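Local coordinates for protein DNA-binding response regulator, merR family (PDB 3CNB) that probably binds DNA as a MerR-family response regulator, this chain being its CheY-like receiver domain, which is predicted to be phosphorylated on an aspartate, at residues F9-I14 and Q26-L31; S71-I76 and I85-M90. One frame throughout, in Å; residues are numbered along the deposited sequence.

Contacts 1 and 2 both pack a helix on the same parallel five-stranded sheet, whose strands run in the order 36-40, 10-14, 57-61, 86-91, 109-112. Their centres lie about 16 Å apart, on opposite sides of the chain's centre. Contact 1 comes first along the chain and closes before contact 2 opens. It joins helix 18-31 to strand 10-14, and contact 2 joins helix 69-77 to strand 86-91. Strand 57-61 runs between these two strands in the sheet and ends at Asp61, the predicted phosphorylation site. The two contacts touch where Met90 CE packs 4.2 Å from Ile14 O. They lie on opposite faces of the sheet, so helices 18-31 and 69-77 cover different faces of one receiver domain.

Contact 1: residues F9-I14 and Q26-L31; sequences FSILII and QFLENL
Ile11 and Ile13 of strand 10-14 meet one residue of helix 18-31, Leu28. Along the strand, Ile11 comes first. Ile11 CG2 lies 4.1 Å from Leu28 CD1, and the two side chains cross at about a right angle. CG1 of Ile11 stands beside the backbone N (chi1 -65°), which sets CG2 anti to that N and turns it to Leu28. The backbones stay well separated here, with Ile11 CA and Leu28 CA 8.7 Å apart. Two residues on, Ile13 points to the same helix but uses its other branch. The end of that branch, Ile13 CD1, reaches Leu28 CD1 tip to tip at 4.1 Å. One leucine methyl therefore bridges both isoleucines. All three residues are buried, and the contact is wholly apolar.

Ile37 of strand 36-40 touches Ile11, Ile13 and Leu28, and extends the apolar layer to the next strand. Val57 and Met59 of strand 57-61 continue it past Ile11 and Ile13. Beyond Leu28, Phe27 and Leu31 lean on helix 117-129, and the Phe27 ring meets Phe117 edge to face. On the helix and away from the strand, Gln26 NE2 donates to Asn30 OD1 at 3.0 Å.

The contact is plain core packing between strand 10-14 and helix 18-31. With strand 36-40 they form a beta-alpha-beta unit, the opening unit of the CheY-like receiver fold.

Contact 2: residues S71-I76 and I85-M90; sequences SICHRI and IIVIAM
Ile76 and Cys73 of helix 69-77 pack on Val87 of strand 86-91 and on Ile85, just before that strand. Ile76 makes two of the three contacts, both through its CG2 methyl. Ile76 CG2 is 3.8 Å from Val87 CG2 and 4.0 Å from Ile85 CB. CG1 lies beside the backbone N of Ile76 (chi1 -70°), which sets CG2 anti to it and faces it to the strand. The side chain meets Val87 at a slant and crosses Ile85 at about a right angle. One turn earlier, Cys73 SG rests 3.9 Å from the other valine methyl, Val87 CG1. Cys73 has its sulfur anti to the backbone N (chi1 -177°), which swings SG out to that methyl. Val87 thus offers one methyl to each helix residue. All four residues are buried, and Cys73 makes an apolar contact here.

Around this first shell, Cys73 also touches Leu60 and Ile85 touches Val58, both of strand 57-61, while Leu50 of helix 43-52 meets Ile85, so a second helix borders the packing. Polar bonds tie down the end of 71-76 and the start of 85-90: Ile76 O bonds to Thr82 OG1, in the connection between helix and strand, and Lys77 NZ bonds to Ile85 O. Backbone bonds join Ile86 to Val58 and Ile88 to Val58 and Leu60, which fixes the strand in the sheet.

Strand 57-61, helix 69-77 and strand 86-91 form a beta-alpha-beta crossover. In this receiver domain it begins with the strand that ends at Asp61, the predicted phosphoacceptor, within the CheY-like fold.

Contact 1: residues F9-I14 and Q26-L31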
ATOM      1  N   PHE A   9      -2.858  15.185   3.191  1.00 41.54           N
ATOM      2  CA  PHE A   9      -2.974  13.902   2.431  1.00 38.92           C
ATOM      3  C   PHE A   9      -1.934  12.931   2.985  1.00 38.34           C
ATOM      4  O   PHE A   9      -0.787  13.309   3.206  1.00 36.01           O
ATOM      5  CB  PHE A   9      -2.802  14.157   0.924  1.00 44.33           C
ATOM      6  CG  PHE A   9      -2.565  12.909   0.101  1.00 42.92           C
ATOM      7  CD1 PHE A   9      -1.417  12.788  -0.672  1.00 47.77           C
ATOM      8  CD2 PHE A   9      -3.481  11.873   0.089  1.00 37.97           C
ATOM      9  CE1 PHE A   9      -1.176  11.652  -1.431  1.00 37.39           C
ATOM     10  CE2 PHE A   9      -3.247  10.728  -0.660  1.00 41.60           C
ATOM     11  CZ  PHE A   9      -2.087  10.622  -1.418  1.00 45.88           C
ATOM     12  N   SER A  10      -2.344  11.685   3.220  1.00 29.44           N
ATOM     13  CA  SER A  10      -1.567  10.780   4.055  1.00 28.15           C
ATOM     14  C   SER A  10      -1.378   9.388   3.445  1.00 23.31           C
ATOM     15  O   SER A  10      -2.329   8.778   2.979  1.00 24.17           O
ATOM     16  CB  SER A  10      -2.218  10.691   5.440  1.00 29.11           C
ATOM     17  OG  SER A  10      -1.370  10.055   6.357  1.00 45.63           O
ATOM     18  N   ILE A  11      -0.140   8.892   3.432  1.00 20.73           N
ATOM     19  CA  ILE A  11       0.129   7.577   2.866  1.00 20.00           C
ATOM     20  C   ILE A  11       0.818   6.726   3.901  1.00 18.57           C
ATOM     21  O   ILE A  11       1.777   7.169   4.514  1.00 25.02           O
ATOM     22  CB  ILE A  11       1.026   7.651   1.599  1.00 22.62           C
ATOM     23  CG1 ILE A  11       0.307   8.384   0.470  1.00 25.83           C
ATOM     24  CG2 ILE A  11       1.418   6.249   1.095  1.00 20.64           C
ATOM     25  CD1 ILE A  11       1.246   8.930  -0.579  1.00 27.75           C
ATOM     26  N   LEU A  12       0.332   5.493   4.075  1.00 25.57           N
ATOM     27  CA  LEU A  12       0.974   4.504   4.943  1.00 22.12           C
ATOM     28  C   LEU A  12       1.598   3.380   4.115  1.00 20.24           C
ATOM     29  O   LEU A  12       0.913   2.704   3.332  1.00 21.55           O
ATOM     30  CB  LEU A  12      -0.057   3.908   5.936  1.00 18.50           C
ATOM     31  CG  LEU A  12       0.254   3.226   7.283  1.00 28.55           C
ATOM     32  CD1 LEU A  12      -0.506   1.900   7.380  1.00 27.86           C
ATOM     33  CD2 LEU A  12       1.734   3.025   7.598  1.00 29.10           C
ATOM     34  N   ILE A  13       2.887   3.154   4.331  1.00 16.21           N
ATOM     35  CA  ILE A  13       3.625   2.098   3.657  1.00 19.70           C
ATOM     36  C   ILE A  13       3.854   0.950   4.620  1.00 23.88           C
ATOM     37  O   ILE A  13       4.486   1.133   5.658  1.00 25.95           O
ATOM     38  CB  ILE A  13       5.005   2.603   3.105  1.00 16.64           C
ATOM     39  CG1 ILE A  13       4.803   3.647   2.010  1.00 26.18           C
ATOM     40  CG2 ILE A  13       5.881   1.441   2.577  1.00 25.86           C
ATOM     41  CD1 ILE A  13       6.001   4.557   1.862  1.00 16.80           C
ATOM     42  N   ILE A  14       3.354  -0.212   4.272  1.00 24.15           N
ATOM     43  CA  ILE A  14       3.569  -1.421   5.008  1.00 18.70           C
ATOM     44  C   ILE A  14       4.593  -2.305   4.334  1.00 27.45           C
ATOM     45  O   ILE A  14       4.321  -2.911   3.351  1.00 30.54           O
ATOM     46  CB  ILE A  14       2.278  -2.163   5.191  1.00 19.08           C
ATOM     47  CG1 ILE A  14       1.311  -1.359   6.038  1.00 22.07           C
ATOM     48  CG2 ILE A  14       2.516  -3.466   5.779  1.00 26.41           C
ATOM     49  CD1 ILE A  14      -0.072  -1.696   5.904  1.00 18.97           C
ATOM     50  N   GLN A  26      10.833   8.040  -0.265  1.00 24.42           N
ATOM     51  CA  GLN A  26      11.488   9.180  -0.912  1.00 25.78           C
ATOM     52  C   GLN A  26      10.859   9.499  -2.259  1.00 26.80           C
ATOM     53  O   GLN A  26      10.612  10.658  -2.575  1.00 30.30           O
ATOM     54  CB  GLN A  26      12.970   8.885  -1.113  1.00 23.38           C
ATOM     55  CG  GLN A  26      13.788  10.083  -1.561  1.00 24.59           C
ATOM     56  CD  GLN A  26      13.704  11.228  -0.607  1.00 30.79           C
ATOM     57  OE1 GLN A  26      14.127  11.127   0.539  1.00 33.93           O
ATOM     58  NE2 GLN A  26      13.160  12.340  -1.073  1.00 30.31           N
ATOM     59  N   PHE A  27      10.638   8.461  -3.052  1.00 22.28           N
ATOM     60  CA  PHE A  27       9.887   8.577  -4.303  1.00 18.89           C
ATOM     61  C   PHE A  27       8.512   9.240  -4.128  1.00 27.24           C
ATOM     62  O   PHE A  27       8.123  10.131  -4.908  1.00 19.32           O
ATOM     63  CB  PHE A  27       9.710   7.199  -4.941  1.00 20.66           C
ATOM     64  CG  PHE A  27       8.988   7.239  -6.263  1.00 24.42           C
ATOM     65  CD1 PHE A  27       9.667   7.624  -7.427  1.00 25.29           C
ATOM     66  CD2 PHE A  27       7.638   6.919  -6.343  1.00 26.81           C
ATOM     67  CE1 PHE A  27       9.010   7.675  -8.646  1.00 27.25           C
ATOM     68  CE2 PHE A  27       6.975   6.955  -7.561  1.00 21.97           C
ATOM     69  CZ  PHE A  27       7.672   7.333  -8.717  1.00 26.29           C
ATOM     70  N   LEU A  28       7.764   8.805  -3.122  1.00 20.59           N
ATOM     71  CA  LEU A  28       6.440   9.348  -2.919  1.00 20.65           C
ATOM     72  C   LEU A  28       6.459  10.759  -2.326  1.00 25.51           C
ATOM     73  O   LEU A  28       5.549  11.543  -2.594  1.00 25.29           O
ATOM     74  CB  LEU A  28       5.587   8.398  -2.085  1.00 21.03           C
ATOM     75  CG  LEU A  28       5.214   7.049  -2.677  1.00 25.01           C
ATOM     76  CD1 LEU A  28       4.500   6.204  -1.593  1.00 13.29           C
ATOM     77  CD2 LEU A  28       4.335   7.261  -3.875  1.00 17.94           C
ATOM     78  N   GLU A  29       7.486  11.095  -1.540  1.00 28.70           N
ATOM     79  CA  GLU A  29       7.683  12.491  -1.076  1.00 26.80           C
ATOM     80  C   GLU A  29       8.070  13.437  -2.206  1.00 32.07           C
ATOM     81  O   GLU A  29       7.626  14.586  -2.221  1.00 34.83           O
ATOM     82  CB  GLU A  29       8.723  12.584   0.057  1.00 26.23           C
ATOM     83  CG  GLU A  29       8.233  11.918   1.353  1.00 30.66           C
ATOM     84  CD  GLU A  29       9.228  11.944   2.496  1.00 35.15           C
ATOM     85  OE1 GLU A  29      10.453  12.038   2.247  1.00 38.61           O
ATOM     86  OE2 GLU A  29       8.767  11.853   3.653  1.00 41.72           O
ATOM     87  N   ASN A  30       8.917  12.961  -3.123  1.00 29.54           N
ATOM     88  CA  ASN A  30       9.240  13.687  -4.363  1.00 29.26           C
ATOM     89  C   ASN A  30       7.966  13.990  -5.148  1.00 31.64           C
ATOM     90  O   ASN A  30       7.758  15.108  -5.576  1.00 37.88           O
ATOM     91  CB  ASN A  30      10.200  12.881  -5.253  1.00 23.34           C
ATOM     92  CG  ASN A  30      11.586  12.724  -4.648  1.00 28.30           C
ATOM     93  OD1 ASN A  30      11.903  13.341  -3.637  1.00 24.31           O
ATOM     94  ND2 ASN A  30      12.415  11.863  -5.256  1.00 20.24           N
ATOM     95  N   LEU A  31       7.122  12.971  -5.315  1.00 30.49           N
ATOM     96  CA  LEU A  31       5.872  13.059  -6.076  1.00 27.68           C
ATOM     97  C   LEU A  31       4.833  13.946  -5.396  1.00 25.69           C
ATOM     98  O   LEU A  31       4.119  14.688  -6.061  1.00 28.77           O
ATOM     99  CB  LEU A  31       5.275  11.654  -6.233  1.00 29.57           C
ATOM    100  CG  LEU A  31       4.859  11.117  -7.599  1.00 39.41           C
ATOM    101  CD1 LEU A  31       4.020   9.874  -7.381  1.00 30.63           C
ATOM    102  CD2 LEU A  31       4.100  12.147  -8.436  1.00 42.84           C
TER

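Contact 2: residues S71-I76 and I85-M90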
ATOM      1  N   SER A  71      -5.516 -11.041   3.984  1.00 22.17           N
ATOM      2  CA  SER A  71      -6.425 -10.845   5.097  1.00 26.65           C
ATOM      3  C   SER A  71      -6.499  -9.371   5.528  1.00 20.19           C
ATOM      4  O   SER A  71      -7.591  -8.833   5.759  1.00 26.41           O
ATOM      5  CB  SER A  71      -5.946 -11.724   6.275  1.00 27.79           C
ATOM      6  OG  SER A  71      -7.045 -12.226   7.002  1.00 42.55           O
ATOM      7  N   ILE A  72      -5.325  -8.744   5.650  1.00 18.20           N
ATOM      8  CA  ILE A  72      -5.174  -7.335   6.006  1.00 17.46           C
ATOM      9  C   ILE A  72      -5.907  -6.442   4.987  1.00 24.76           C
ATOM     10  O   ILE A  72      -6.663  -5.535   5.364  1.00 25.78           O
ATOM     11  CB  ILE A  72      -3.682  -6.950   6.111  1.00 20.34           C
ATOM     12  CG1 ILE A  72      -3.153  -7.248   7.518  1.00 28.37           C
ATOM     13  CG2 ILE A  72      -3.491  -5.429   5.996  1.00 19.80           C
ATOM     14  CD1 ILE A  72      -2.825  -8.655   7.852  1.00 37.00           C
ATOM     15  N   CYS A  73      -5.705  -6.727   3.705  1.00 24.09           N
ATOM     16  CA  CYS A  73      -6.408  -6.000   2.630  1.00 21.68           C
ATOM     17  C   CYS A  73      -7.922  -6.145   2.738  1.00 21.81           C
ATOM     18  O   CYS A  73      -8.662  -5.166   2.644  1.00 25.50           O
ATOM     19  CB  CYS A  73      -5.958  -6.498   1.259  1.00 24.03           C
ATOM     20  SG  CYS A  73      -6.711  -5.593  -0.132  1.00 21.96           S
ATOM     21  N   HIS A  74      -8.378  -7.375   2.941  1.00 20.96           N
ATOM     22  CA  HIS A  74      -9.789  -7.641   3.157  1.00 24.62           C
ATOM     23  C   HIS A  74     -10.335  -6.868   4.354  1.00 20.91           C
ATOM     24  O   HIS A  74     -11.375  -6.207   4.236  1.00 22.58           O
ATOM     25  CB  HIS A  74     -10.003  -9.141   3.346  1.00 33.77           C
ATOM     26  CG  HIS A  74     -11.435  -9.529   3.521  1.00 35.61           C
ATOM     27  ND1 HIS A  74     -12.439  -9.048   2.710  1.00 41.12           N
ATOM     28  CD2 HIS A  74     -12.026 -10.373   4.397  1.00 42.43           C
ATOM     29  CE1 HIS A  74     -13.591  -9.571   3.087  1.00 40.18           C
ATOM     30  NE2 HIS A  74     -13.366 -10.385   4.103  1.00 46.45           N
ATOM     31  N   ARG A  75      -9.628  -6.912   5.487  1.00 22.94           N
ATOM     32  CA  ARG A  75     -10.021  -6.120   6.684  1.00 21.58           C
ATOM     33  C   ARG A  75     -10.088  -4.620   6.425  1.00 22.13           C
ATOM     34  O   ARG A  75     -10.984  -3.963   6.935  1.00 23.31           O
ATOM     35  CB  ARG A  75      -9.099  -6.396   7.897  1.00 25.74           C
ATOM     36  CG  ARG A  75      -9.403  -5.567   9.174  1.00 26.53           C
ATOM     37  CD  ARG A  75      -8.470  -4.341   9.309  1.00 31.21           C
ATOM     38  NE  ARG A  75      -8.816  -3.488  10.452  1.00 37.42           N
ATOM     39  CZ  ARG A  75      -9.590  -2.407  10.401  1.00 39.24           C
ATOM     40  NH1 ARG A  75     -10.107  -2.000   9.251  1.00 38.51           N
ATOM     41  NH2 ARG A  75      -9.840  -1.718  11.505  1.00 33.87           N
ATOM     42  N   ILE A  76      -9.127  -4.071   5.676  1.00 21.50           N
ATOM     43  CA  ILE A  76      -9.144  -2.630   5.354  1.00 21.21           C
ATOM     44  C   ILE A  76     -10.377  -2.274   4.518  1.00 22.65           C
ATOM     45  O   ILE A  76     -11.120  -1.352   4.851  1.00 21.11           O
ATOM     46  CB  ILE A  76      -7.857  -2.140   4.620  1.00 20.69           C
ATOM     47  CG1 ILE A  76      -6.658  -2.154   5.575  1.00 23.70           C
ATOM     48  CG2 ILE A  76      -8.069  -0.688   4.032  1.00 20.47           C
ATOM     49  CD1 ILE A  76      -5.290  -2.228   4.904  1.00 18.70           C
ATOM     50  N   ILE A  85      -9.978   3.838   1.879  1.00 25.15           N
ATOM     51  CA  ILE A  85      -8.526   3.863   1.701  1.00 25.62           C
ATOM     52  C   ILE A  85      -8.174   3.197   0.365  1.00 23.41           C
ATOM     53  O   ILE A  85      -8.694   2.120   0.048  1.00 19.81           O
ATOM     54  CB  ILE A  85      -7.800   3.122   2.875  1.00 26.58           C
ATOM     55  CG1 ILE A  85      -8.030   3.841   4.209  1.00 28.57           C
ATOM     56  CG2 ILE A  85      -6.312   2.996   2.612  1.00 26.11           C
ATOM     57  CD1 ILE A  85      -7.219   3.248   5.399  1.00 24.85           C
ATOM     58  N   ILE A  86      -7.325   3.851  -0.427  1.00 25.73           N
ATOM     59  CA  ILE A  86      -6.851   3.267  -1.686  1.00 19.12           C
ATOM     60  C   ILE A  86      -5.705   2.322  -1.365  1.00 18.59           C
ATOM     61  O   ILE A  86      -4.656   2.755  -0.885  1.00 22.46           O
ATOM     62  CB  ILE A  86      -6.331   4.338  -2.681  1.00 21.24           C
ATOM     63  CG1 ILE A  86      -7.425   5.340  -3.052  1.00 17.86           C
ATOM     64  CG2 ILE A  86      -5.701   3.674  -3.940  1.00 20.68           C
ATOM     65  CD1 ILE A  86      -6.839   6.746  -3.341  1.00 19.69           C
ATOM     66  N   VAL A  87      -5.925   1.035  -1.617  1.00 20.91           N
ATOM     67  CA  VAL A  87      -4.952   0.015  -1.317  1.00 21.59           C
ATOM     68  C   VAL A  87      -4.217  -0.432  -2.587  1.00 20.81           C
ATOM     69  O   VAL A  87      -4.825  -0.936  -3.528  1.00 17.17           O
ATOM     70  CB  VAL A  87      -5.598  -1.220  -0.618  1.00 22.23           C
ATOM     71  CG1 VAL A  87      -4.589  -2.347  -0.490  1.00 22.11           C
ATOM     72  CG2 VAL A  87      -6.154  -0.836   0.768  1.00 21.23           C
ATOM     73  N   ILE A  88      -2.900  -0.265  -2.583  1.00 19.99           N
ATOM     74  CA  ILE A  88      -2.066  -0.750  -3.669  1.00 22.50           C
ATOM     75  C   ILE A  88      -1.163  -1.858  -3.147  1.00 21.24           C
ATOM     76  O   ILE A  88      -0.269  -1.607  -2.343  1.00 21.95           O
ATOM     77  CB  ILE A  88      -1.247   0.419  -4.300  1.00 23.18           C
ATOM     78  CG1 ILE A  88      -2.212   1.454  -4.915  1.00 27.99           C
ATOM     79  CG2 ILE A  88      -0.302  -0.089  -5.383  1.00 17.10           C
ATOM     80  CD1 ILE A  88      -1.566   2.736  -5.319  1.00 24.92           C
ATOM     81  N   ALA A  89      -1.391  -3.086  -3.608  1.00 20.88           N
ATOM     82  CA  ALA A  89      -0.534  -4.203  -3.222  1.00 22.23           C
ATOM     83  C   ALA A  89       0.813  -4.209  -3.957  1.00 18.94           C
ATOM     84  O   ALA A  89       0.920  -3.746  -5.086  1.00 25.81           O
ATOM     85  CB  ALA A  89      -1.254  -5.533  -3.430  1.00 19.30           C
ATOM     86  N   MET A  90       1.834  -4.743  -3.289  1.00 19.19           N
ATOM     87  CA  MET A  90       3.148  -5.004  -3.876  1.00 22.86           C
ATOM     88  C   MET A  90       3.549  -6.423  -3.466  1.00 27.19           C
ATOM     89  O   MET A  90       3.214  -6.863  -2.368  1.00 25.76           O
ATOM     90  CB  MET A  90       4.216  -4.036  -3.338  1.00 22.15           C
ATOM     91  CG  MET A  90       3.780  -2.615  -3.081  1.00 26.03           C
ATOM     92  SD  MET A  90       5.130  -1.635  -2.456  1.00 14.06           S
ATOM     93  CE  MET A  90       5.031  -1.959  -0.693  1.00 19.84           C
TER